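Local coordinates for protein sulfatase (Bacteroides fragilis CAG:558, PDB 6USS) that probably hydrolyses aryl sulfate esters as a calcium-dependent arylsulfatase of the gut microbiome, deposited here as a catalytic-residue variant, at residues L51-Q56 / P67-L72; Q56-N61 / N341-S346. The protein carries 1 engineered substitution. All coordinates share one frame; numbering follows the deposited sequence.

Contact 1 (L51-Q56 / P67-L72); sequences LPFWTQ and PNMERL
L51 meets M69 and E70 through van der Waals contacts on the first turns of helix 67-74, with 179 Å² of surface buried between 51-56 and 67-72. The nearest CA atoms, those of L51 and E70, lie 5.6 Å apart. CB of L51 lies 4.1 Å from CG of E70, so the methylene part of the glutamate, not its carboxylate, faces the leucine. With CG anti to the backbone N (chi1 177°), L51 sends CD2 to the helix backbone, 4.0 Å from O of M69.

A looser apolar touch joins F53 to M69. The methionine methyl CE stands at the ring edge, near the ring plane, 4.4 Å from CE2 of F53. The face of the phenyl ring is therefore not what M69 meets; F53 also packs against W46, their planes at about 50°.

Polar groups act beside this packing. E70 runs extended beyond CG (chi2 174°), and its OE2 is hydrogen-bonded to OG of S50, the residue just before L51, so one glutamate serves the loop with its methylenes and its carboxylate. Within the helix, N of R71 bonds O of P67 at 3.0 Å, and N of L72 bonds O of N68 at 2.9 Å. On the side toward helix 283-308, D296 accepts from N of M69 and from ND2 of N68.

L51 and F53 also rest on I361 of strand 357-363, and M69 on F319 of strand 315-321. The arrangement is loop-on-helix packing over the central mixed sheet of the alkaline phosphatase-like sulfatase fold.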
ATOM      1  N   LEU A  51     -32.409 -16.385  -3.365  1.00 19.61           N
ATOM      2  CA  LEU A  51     -32.056 -17.163  -4.562  1.00 23.30           C
ATOM      3  C   LEU A  51     -31.879 -18.637  -4.199  1.00 20.86           C
ATOM      4  O   LEU A  51     -30.994 -18.962  -3.399  1.00 22.36           O
ATOM      5  CB  LEU A  51     -30.777 -16.631  -5.208  1.00 19.57           C
ATOM      6  CG  LEU A  51     -30.213 -17.370  -6.440  1.00 21.26           C
ATOM      7  CD1 LEU A  51     -31.183 -17.320  -7.637  1.00 13.66           C
ATOM      8  CD2 LEU A  51     -28.833 -16.833  -6.838  1.00 15.24           C
ATOM      9  N   PRO A  52     -32.685 -19.567  -4.767  1.00 21.82           N
ATOM     10  CA  PRO A  52     -32.596 -20.982  -4.368  1.00 19.67           C
ATOM     11  C   PRO A  52     -31.409 -21.676  -5.026  1.00 22.10           C
ATOM     12  O   PRO A  52     -31.385 -21.865  -6.247  1.00 25.52           O
ATOM     13  CB  PRO A  52     -33.938 -21.562  -4.847  1.00 13.45           C
ATOM     14  CG  PRO A  52     -34.807 -20.356  -5.202  1.00 13.70           C
ATOM     15  CD  PRO A  52     -33.821 -19.330  -5.672  1.00 11.95           C
ATOM     16  N   PHE A  53     -30.427 -22.085  -4.199  1.00 15.07           N
ATOM     17  CA  PHE A  53     -29.272 -22.866  -4.655  1.00 17.88           C
ATOM     18  C   PHE A  53     -29.516 -24.377  -4.669  1.00 20.16           C
ATOM     19  O   PHE A  53     -28.763 -25.109  -5.323  1.00 17.87           O
ATOM     20  CB  PHE A  53     -28.051 -22.570  -3.775  1.00 15.27           C
ATOM     21  CG  PHE A  53     -27.284 -21.367  -4.210  1.00 18.13           C
ATOM     22  CD1 PHE A  53     -26.124 -21.504  -4.959  1.00 17.53           C
ATOM     23  CD2 PHE A  53     -27.741 -20.091  -3.908  1.00 15.25           C
ATOM     24  CE1 PHE A  53     -25.430 -20.397  -5.389  1.00 16.08           C
ATOM     25  CE2 PHE A  53     -27.045 -18.972  -4.334  1.00 17.06           C
ATOM     26  CZ  PHE A  53     -25.887 -19.123  -5.081  1.00 17.30           C
ATOM     27  N   TRP A  54     -30.511 -24.856  -3.925  1.00 16.18           N
ATOM     28  CA  TRP A  54     -30.979 -26.229  -3.955  1.00 18.90           C
ATOM     29  C   TRP A  54     -31.841 -26.451  -5.201  1.00 23.22           C
ATOM     30  O   TRP A  54     -32.181 -25.506  -5.919  1.00 23.60           O
ATOM     31  CB  TRP A  54     -31.780 -26.525  -2.684  1.00 20.46           C
ATOM     32  CG  TRP A  54     -31.939 -27.942  -2.373  1.00 24.51           C
ATOM     33  CD1 TRP A  54     -31.191 -28.977  -2.854  1.00 22.13           C
ATOM     34  CD2 TRP A  54     -32.898 -28.517  -1.483  1.00 23.34           C
ATOM     35  NE1 TRP A  54     -31.634 -30.162  -2.327  1.00 30.18           N
ATOM     36  CE2 TRP A  54     -32.683 -29.909  -1.484  1.00 25.33           C
ATOM     37  CE3 TRP A  54     -33.920 -27.993  -0.696  1.00 23.57           C
ATOM     38  CZ2 TRP A  54     -33.454 -30.783  -0.729  1.00 21.48           C
ATOM     39  CZ3 TRP A  54     -34.680 -28.870   0.074  1.00 23.64           C
ATOM     40  CH2 TRP A  54     -34.444 -30.245   0.045  1.00 19.53           C
ATOM     41  N   THR A  55     -32.220 -27.711  -5.452  1.00 22.31           N
ATOM     42  CA  THR A  55     -33.133 -27.995  -6.561  1.00 24.05           C
ATOM     43  C   THR A  55     -34.596 -27.713  -6.223  1.00 25.78           C
ATOM     44  O   THR A  55     -35.449 -27.836  -7.110  1.00 19.29           O
ATOM     45  CB  THR A  55     -33.017 -29.453  -7.020  1.00 23.42           C
ATOM     46  OG1 THR A  55     -33.332 -30.320  -5.924  1.00 26.40           O
ATOM     47  CG2 THR A  55     -31.619 -29.757  -7.518  1.00 21.55           C
ATOM     48  N   GLN A  56     -34.916 -27.363  -4.973  1.00 24.17           N
ATOM     49  CA  GLN A  56     -36.243 -26.864  -4.640  1.00 22.71           C
ATOM     50  C   GLN A  56     -36.131 -25.676  -3.690  1.00 26.04           C
ATOM     51  O   GLN A  56     -35.254 -25.642  -2.821  1.00 28.06           O
ATOM     52  CB  GLN A  56     -37.128 -27.973  -4.043  1.00 26.47           C
ATOM     53  CG  GLN A  56     -36.625 -28.620  -2.754  1.00 24.21           C
ATOM     54  CD  GLN A  56     -36.915 -30.146  -2.674  1.00 32.91           C
ATOM     55  OE1 GLN A  56     -36.461 -30.931  -3.524  1.00 30.55           O
ATOM     56  NE2 GLN A  56     -37.658 -30.558  -1.641  1.00 27.11           N
ATOM     57  N   PRO A  67     -32.970  -9.589  -3.850  1.00 19.78           N
ATOM     58  CA  PRO A  67     -33.354  -9.417  -5.260  1.00 18.45           C
ATOM     59  C   PRO A  67     -32.170  -9.128  -6.159  1.00 22.07           C
ATOM     60  O   PRO A  67     -32.223  -9.460  -7.352  1.00 20.10           O
ATOM     61  CB  PRO A  67     -34.326  -8.232  -5.220  1.00 13.42           C
ATOM     62  CG  PRO A  67     -33.837  -7.419  -4.028  1.00 17.84           C
ATOM     63  CD  PRO A  67     -33.412  -8.459  -3.011  1.00 17.20           C
ATOM     64  N   ASN A  68     -31.103  -8.508  -5.626  1.00 18.05           N
ATOM     65  CA  ASN A  68     -29.952  -8.179  -6.468  1.00 19.90           C
ATOM     66  C   ASN A  68     -29.092  -9.414  -6.753  1.00 22.91           C
ATOM     67  O   ASN A  68     -28.495  -9.518  -7.832  1.00 23.83           O
ATOM     68  CB  ASN A  68     -29.119  -7.079  -5.817  1.00 19.21           C
ATOM     69  CG  ASN A  68     -29.847  -5.743  -5.751  1.00 20.50           C
ATOM     70  OD1 ASN A  68     -30.110  -5.105  -6.770  1.00 20.42           O
ATOM     71  ND2 ASN A  68     -30.142  -5.297  -4.534  1.00 16.11           N
ATOM     72  N   MET A  69     -29.005 -10.354  -5.795  1.00 20.04           N
ATOM     73  CA  MET A  69     -28.412 -11.662  -6.075  1.00 19.91           C
ATOM     74  C   MET A  69     -29.175 -12.390  -7.188  1.00 21.79           C
ATOM     75  O   MET A  69     -28.564 -13.037  -8.044  1.00 20.19           O
ATOM     76  CB  MET A  69     -28.387 -12.524  -4.801  1.00 14.63           C
ATOM     77  CG  MET A  69     -27.380 -12.100  -3.743  1.00 15.16           C
ATOM     78  SD  MET A  69     -27.373 -13.192  -2.295  1.00 20.45           S
ATOM     79  CE  MET A  69     -26.871 -14.775  -2.987  1.00 14.60           C
ATOM     80  N   GLU A  70     -30.513 -12.321  -7.179  1.00 20.88           N
ATOM     81  CA  GLU A  70     -31.293 -12.963  -8.237  1.00 21.79           C
ATOM     82  C   GLU A  70     -31.012 -12.317  -9.587  1.00 26.25           C
ATOM     83  O   GLU A  70     -30.815 -13.010 -10.595  1.00 27.81           O
ATOM     84  CB  GLU A  70     -32.783 -12.876  -7.915  1.00 21.53           C
ATOM     85  CG  GLU A  70     -33.221 -13.661  -6.719  1.00 21.57           C
ATOM     86  CD  GLU A  70     -34.686 -13.417  -6.372  1.00 29.27           C
ATOM     87  OE1 GLU A  70     -35.483 -13.138  -7.294  1.00 33.63           O
ATOM     88  OE2 GLU A  70     -35.044 -13.516  -5.178  1.00 30.72           O
ATOM     89  N   ARG A  71     -31.016 -10.983  -9.615  1.00 21.86           N
ATOM     90  CA  ARG A  71     -30.597 -10.212 -10.783  1.00 24.43           C
ATOM     91  C   ARG A  71     -29.227 -10.667 -11.301  1.00 25.28           C
ATOM     92  O   ARG A  71     -29.065 -10.961 -12.493  1.00 19.28           O
ATOM     93  CB  ARG A  71     -30.588  -8.724 -10.400  1.00 25.76           C
ATOM     94  CG  ARG A  71     -30.538  -7.741 -11.544  1.00 36.81           C
ATOM     95  CD  ARG A  71     -30.952  -6.334 -11.097  1.00 38.98           C
ATOM     96  NE  ARG A  71     -30.068  -5.307 -11.649  1.00 36.95           N
ATOM     97  CZ  ARG A  71     -29.267  -4.548 -10.909  1.00 38.46           C
ATOM     98  NH1 ARG A  71     -29.262  -4.709  -9.594  1.00 32.52           N
ATOM     99  NH2 ARG A  71     -28.477  -3.630 -11.471  1.00 36.97           N
ATOM    100  N   LEU A  72     -28.221 -10.719 -10.412  1.00 26.70           N
ATOM    101  CA  LEU A  72     -26.877 -11.133 -10.821  1.00 22.66           C
ATOM    102  C   LEU A  72     -26.878 -12.554 -11.387  1.00 24.82           C
ATOM    103  O   LEU A  72     -26.209 -12.835 -12.390  1.00 22.48           O
ATOM    104  CB  LEU A  72     -25.911 -11.010  -9.638  1.00 18.94           C
ATOM    105  CG  LEU A  72     -24.410 -11.243  -9.883  1.00 24.29           C
ATOM    106  CD1 LEU A  72     -23.832 -10.176 -10.787  1.00 21.81           C
ATOM    107  CD2 LEU A  72     -23.624 -11.306  -8.573  1.00 20.23           C
TER

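Contact 2 (Q56-N61 / N341-S346); sequences QKTHYN and NSPLNS
A capping box at the start of helix 59-63 presents the residues that touch the loop 341-346, which enters the contact through the cis peptide bond between S342 and P343. T58 is the N-cap: its OG1 accepts from N of N61 at 3.1 Å, with an N-H...O angle of 164°. In return, N of T58 donates to OD1 of N61 at 2.9 Å and 171°, the donor lying well out of the carbonyl plane. These reciprocal bonds close the first turn between T58 and N61. OG1 of T58 is also hydrogen-bonded to OE1 of Q47, giving the hydroxyl a second partner.

Between the two segments the meeting is purely by van der Waals contact and small, 135 Å² in all, with the nearest CA atoms, T58 and P343, 8.1 Å apart. The threonine turns its methyl rather than its hydroxyl to the proline: with OG1 committed to the cap (chi1 65°), CG2 is left anti to the carbonyl carbon and reaches CD of P343 at 4.0 Å. The two side chains cross steeply.

Y60, two residues further on, brings its ring edge to the same loop. Its CD2 lies 4.0 Å from O of S342, which sits near the ring plane, and CE2 is 4.5 Å from CB of S342, a marginal contact.

The loop has its own internal brace. N of L344 bonds O of N341, while ND2 of N341 donates to O of S346 at 2.9 Å, with that oxygen almost within the asparagine's amide plane. The whole is a capped helix start lying against a proline-containing loop at the surface of the sulfatase fold.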
ATOM      1  N   GLN A  56     -34.916 -27.363  -4.973  1.00 24.17           N
ATOM      2  CA  GLN A  56     -36.243 -26.864  -4.640  1.00 22.71           C
ATOM      3  C   GLN A  56     -36.131 -25.676  -3.690  1.00 26.04           C
ATOM      4  O   GLN A  56     -35.254 -25.642  -2.821  1.00 28.06           O
ATOM      5  CB  GLN A  56     -37.128 -27.973  -4.043  1.00 26.47           C
ATOM      6  CG  GLN A  56     -36.625 -28.620  -2.754  1.00 24.21           C
ATOM      7  CD  GLN A  56     -36.915 -30.146  -2.674  1.00 32.91           C
ATOM      8  OE1 GLN A  56     -36.461 -30.931  -3.524  1.00 30.55           O
ATOM      9  NE2 GLN A  56     -37.658 -30.558  -1.641  1.00 27.11           N
ATOM     10  N   LYS A  57     -37.005 -24.688  -3.896  1.00 22.05           N
ATOM     11  CA  LYS A  57     -37.071 -23.511  -3.039  1.00 19.41           C
ATOM     12  C   LYS A  57     -37.348 -23.912  -1.588  1.00 22.08           C
ATOM     13  O   LYS A  57     -38.172 -24.792  -1.322  1.00 24.32           O
ATOM     14  CB  LYS A  57     -38.175 -22.589  -3.566  1.00 20.91           C
ATOM     15  CG  LYS A  57     -38.041 -21.131  -3.191  1.00 27.13           C
ATOM     16  CD  LYS A  57     -38.977 -20.229  -4.013  1.00 28.34           C
ATOM     17  CE  LYS A  57     -38.678 -18.736  -3.747  1.00 31.97           C
ATOM     18  NZ  LYS A  57     -39.801 -17.816  -4.115  1.00 35.62           N
ATOM     19  N   THR A  58     -36.654 -23.275  -0.635  1.00 20.23           N
ATOM     20  CA  THR A  58     -36.871 -23.563   0.780  1.00 19.59           C
ATOM     21  C   THR A  58     -37.727 -22.486   1.423  1.00 16.65           C
ATOM     22  O   THR A  58     -38.045 -21.459   0.823  1.00 16.12           O
ATOM     23  CB  THR A  58     -35.566 -23.657   1.568  1.00 16.89           C
ATOM     24  OG1 THR A  58     -34.935 -22.370   1.567  1.00 15.21           O
ATOM     25  CG2 THR A  58     -34.658 -24.724   1.007  1.00 17.25           C
ATOM     26  N   HIS A  59     -38.088 -22.723   2.685  1.00 17.54           N
ATOM     27  CA  HIS A  59     -38.796 -21.690   3.429  1.00 17.62           C
ATOM     28  C   HIS A  59     -37.915 -20.464   3.645  1.00 20.73           C
ATOM     29  O   HIS A  59     -38.409 -19.325   3.579  1.00 20.06           O
ATOM     30  CB  HIS A  59     -39.295 -22.222   4.770  1.00 15.66           C
ATOM     31  CG  HIS A  59     -39.977 -21.175   5.598  1.00 25.82           C
ATOM     32  ND1 HIS A  59     -41.100 -20.497   5.163  1.00 25.84           N
ATOM     33  CD2 HIS A  59     -39.670 -20.652   6.811  1.00 22.40           C
ATOM     34  CE1 HIS A  59     -41.466 -19.618   6.082  1.00 19.06           C
ATOM     35  NE2 HIS A  59     -40.612 -19.689   7.088  1.00 21.99           N
ATOM     36  N   TYR A  60     -36.613 -20.670   3.892  1.00 17.78           N
ATOM     37  CA  TYR A  60     -35.704 -19.530   3.972  1.00 17.04           C
ATOM     38  C   TYR A  60     -35.737 -18.716   2.692  1.00 18.17           C
ATOM     39  O   TYR A  60     -35.778 -17.481   2.740  1.00 20.66           O
ATOM     40  CB  TYR A  60     -34.283 -19.992   4.253  1.00 18.77           C
ATOM     41  CG  TYR A  60     -34.095 -20.489   5.661  1.00 16.84           C
ATOM     42  CD1 TYR A  60     -34.530 -19.733   6.743  1.00 16.89           C
ATOM     43  CD2 TYR A  60     -33.495 -21.713   5.914  1.00 19.09           C
ATOM     44  CE1 TYR A  60     -34.356 -20.171   8.046  1.00 17.58           C
ATOM     45  CE2 TYR A  60     -33.314 -22.164   7.227  1.00 23.54           C
ATOM     46  CZ  TYR A  60     -33.749 -21.377   8.280  1.00 16.86           C
ATOM     47  OH  TYR A  60     -33.597 -21.796   9.566  1.00 17.45           O
ATOM     48  N   ASN A  61     -35.720 -19.386   1.534  1.00 17.99           N
ATOM     49  CA  ASN A  61     -35.811 -18.657   0.273  1.00 17.23           C
ATOM     50  C   ASN A  61     -37.063 -17.810   0.233  1.00 18.13           C
ATOM     51  O   ASN A  61     -37.031 -16.664  -0.231  1.00 20.35           O
ATOM     52  CB  ASN A  61     -35.805 -19.615  -0.914  1.00 21.28           C
ATOM     53  CG  ASN A  61     -34.527 -20.394  -1.023  1.00 18.82           C
ATOM     54  OD1 ASN A  61     -34.524 -21.548  -1.437  1.00 20.98           O
ATOM     55  ND2 ASN A  61     -33.428 -19.770  -0.649  1.00 18.67           N
ATOM     56  N   ASN A 341     -29.082 -23.737   8.272  1.00 20.32           N
ATOM     57  CA  ASN A 341     -28.701 -23.803   6.862  1.00 20.06           C
ATOM     58  C   ASN A 341     -29.442 -24.939   6.156  1.00 24.36           C
ATOM     59  O   ASN A 341     -28.981 -25.463   5.133  1.00 19.97           O
ATOM     60  CB  ASN A 341     -27.186 -23.949   6.706  1.00 15.33           C
ATOM     61  CG  ASN A 341     -26.420 -22.839   7.404  1.00 22.31           C
ATOM     62  OD1 ASN A 341     -26.375 -21.696   6.924  1.00 24.20           O
ATOM     63  ND2 ASN A 341     -25.827 -23.160   8.550  1.00 18.11           N
ATOM     64  N   SER A 342     -30.593 -25.324   6.705  1.00 21.94           N
ATOM     65  CA  SER A 342     -31.362 -26.426   6.153  1.00 22.08           C
ATOM     66  C   SER A 342     -31.640 -26.181   4.672  1.00 22.11           C
ATOM     67  O   SER A 342     -31.942 -25.044   4.287  1.00 26.10           O
ATOM     68  CB  SER A 342     -32.681 -26.579   6.908  1.00 16.97           C
ATOM     69  OG  SER A 342     -33.646 -27.138   6.044  1.00 31.88           O
ATOM     70  N   PRO A 343     -31.600 -27.225   3.820  1.00 22.72           N
ATOM     71  CA  PRO A 343     -31.488 -28.650   4.151  1.00 20.77           C
ATOM     72  C   PRO A 343     -30.084 -29.112   4.516  1.00 20.36           C
ATOM     73  O   PRO A 343     -29.883 -30.305   4.660  1.00 20.08           O
ATOM     74  CB  PRO A 343     -31.904 -29.323   2.849  1.00 17.07           C
ATOM     75  CG  PRO A 343     -31.336 -28.409   1.822  1.00 18.81           C
ATOM     76  CD  PRO A 343     -31.623 -27.025   2.364  1.00 18.57           C
ATOM     77  N   LEU A 344     -29.114 -28.212   4.624  1.00 20.83           N
ATOM     78  CA  LEU A 344     -27.776 -28.665   4.981  1.00 26.00           C
ATOM     79  C   LEU A 344     -27.678 -28.898   6.487  1.00 23.61           C
ATOM     80  O   LEU A 344     -28.387 -28.264   7.274  1.00 19.30           O
ATOM     81  CB  LEU A 344     -26.720 -27.654   4.537  1.00 20.79           C
ATOM     82  CG  LEU A 344     -26.787 -27.259   3.070  1.00 21.49           C
ATOM     83  CD1 LEU A 344     -25.600 -26.384   2.734  1.00 17.03           C
ATOM     84  CD2 LEU A 344     -26.820 -28.509   2.203  1.00 20.77           C
ATOM     85  N   ASN A 345     -26.784 -29.813   6.882  1.00 18.48           N
ATOM     86  CA  ASN A 345     -26.595 -30.150   8.291  1.00 17.97           C
ATOM     87  C   ASN A 345     -25.699 -29.124   8.996  1.00 19.58           C
ATOM     88  O   ASN A 345     -24.581 -28.844   8.548  1.00 19.07           O
ATOM     89  CB  ASN A 345     -25.994 -31.552   8.413  1.00 14.31           C
ATOM     90  CG  ASN A 345     -26.267 -32.199   9.773  1.00 16.87           C
ATOM     91  OD1 ASN A 345     -26.342 -31.524  10.797  1.00 18.75           O
ATOM     92  ND2 ASN A 345     -26.388 -33.528   9.780  1.00 16.37           N
ATOM     93  N   SER A 346     -26.198 -28.569  10.096  1.00 16.57           N
ATOM     94  CA  SER A 346     -25.398 -27.760  11.016  1.00 17.61           C
ATOM     95  C   SER A 346     -24.942 -26.482  10.279  1.00 22.01           C
ATOM     96  O   SER A 346     -25.676 -25.920   9.448  1.00 22.48           O
ATOM     97  CB  SER A 346     -24.284 -28.628  11.602  1.00 17.44           C
ATOM     98  OG  SER A 346     -23.433 -27.900  12.465  1.00 18.87           O
TER

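Overall arrangement
Contact 1 is largely buried, whereas contact 2 lies at the surface, although both centres are 19 Å from the centre of the chain and only 13 Å from each other. They share Q56 and involve helices that follow each other in the chain: contact 1 sets its loop on helix 67-74, and contact 2 sets the start of helix 59-63 against a loop far along the chain. Both rest on van der Waals contacts, some of them to backbone carbonyl oxygens, but polar support differs: a glutamate-serine bond flanks contact 1, while a capping box orders one side of contact 2. Direct packing links them, with W54 CE3 3.6 Å from P343 CG and P52 CB 3.5 Å from N61 OD1.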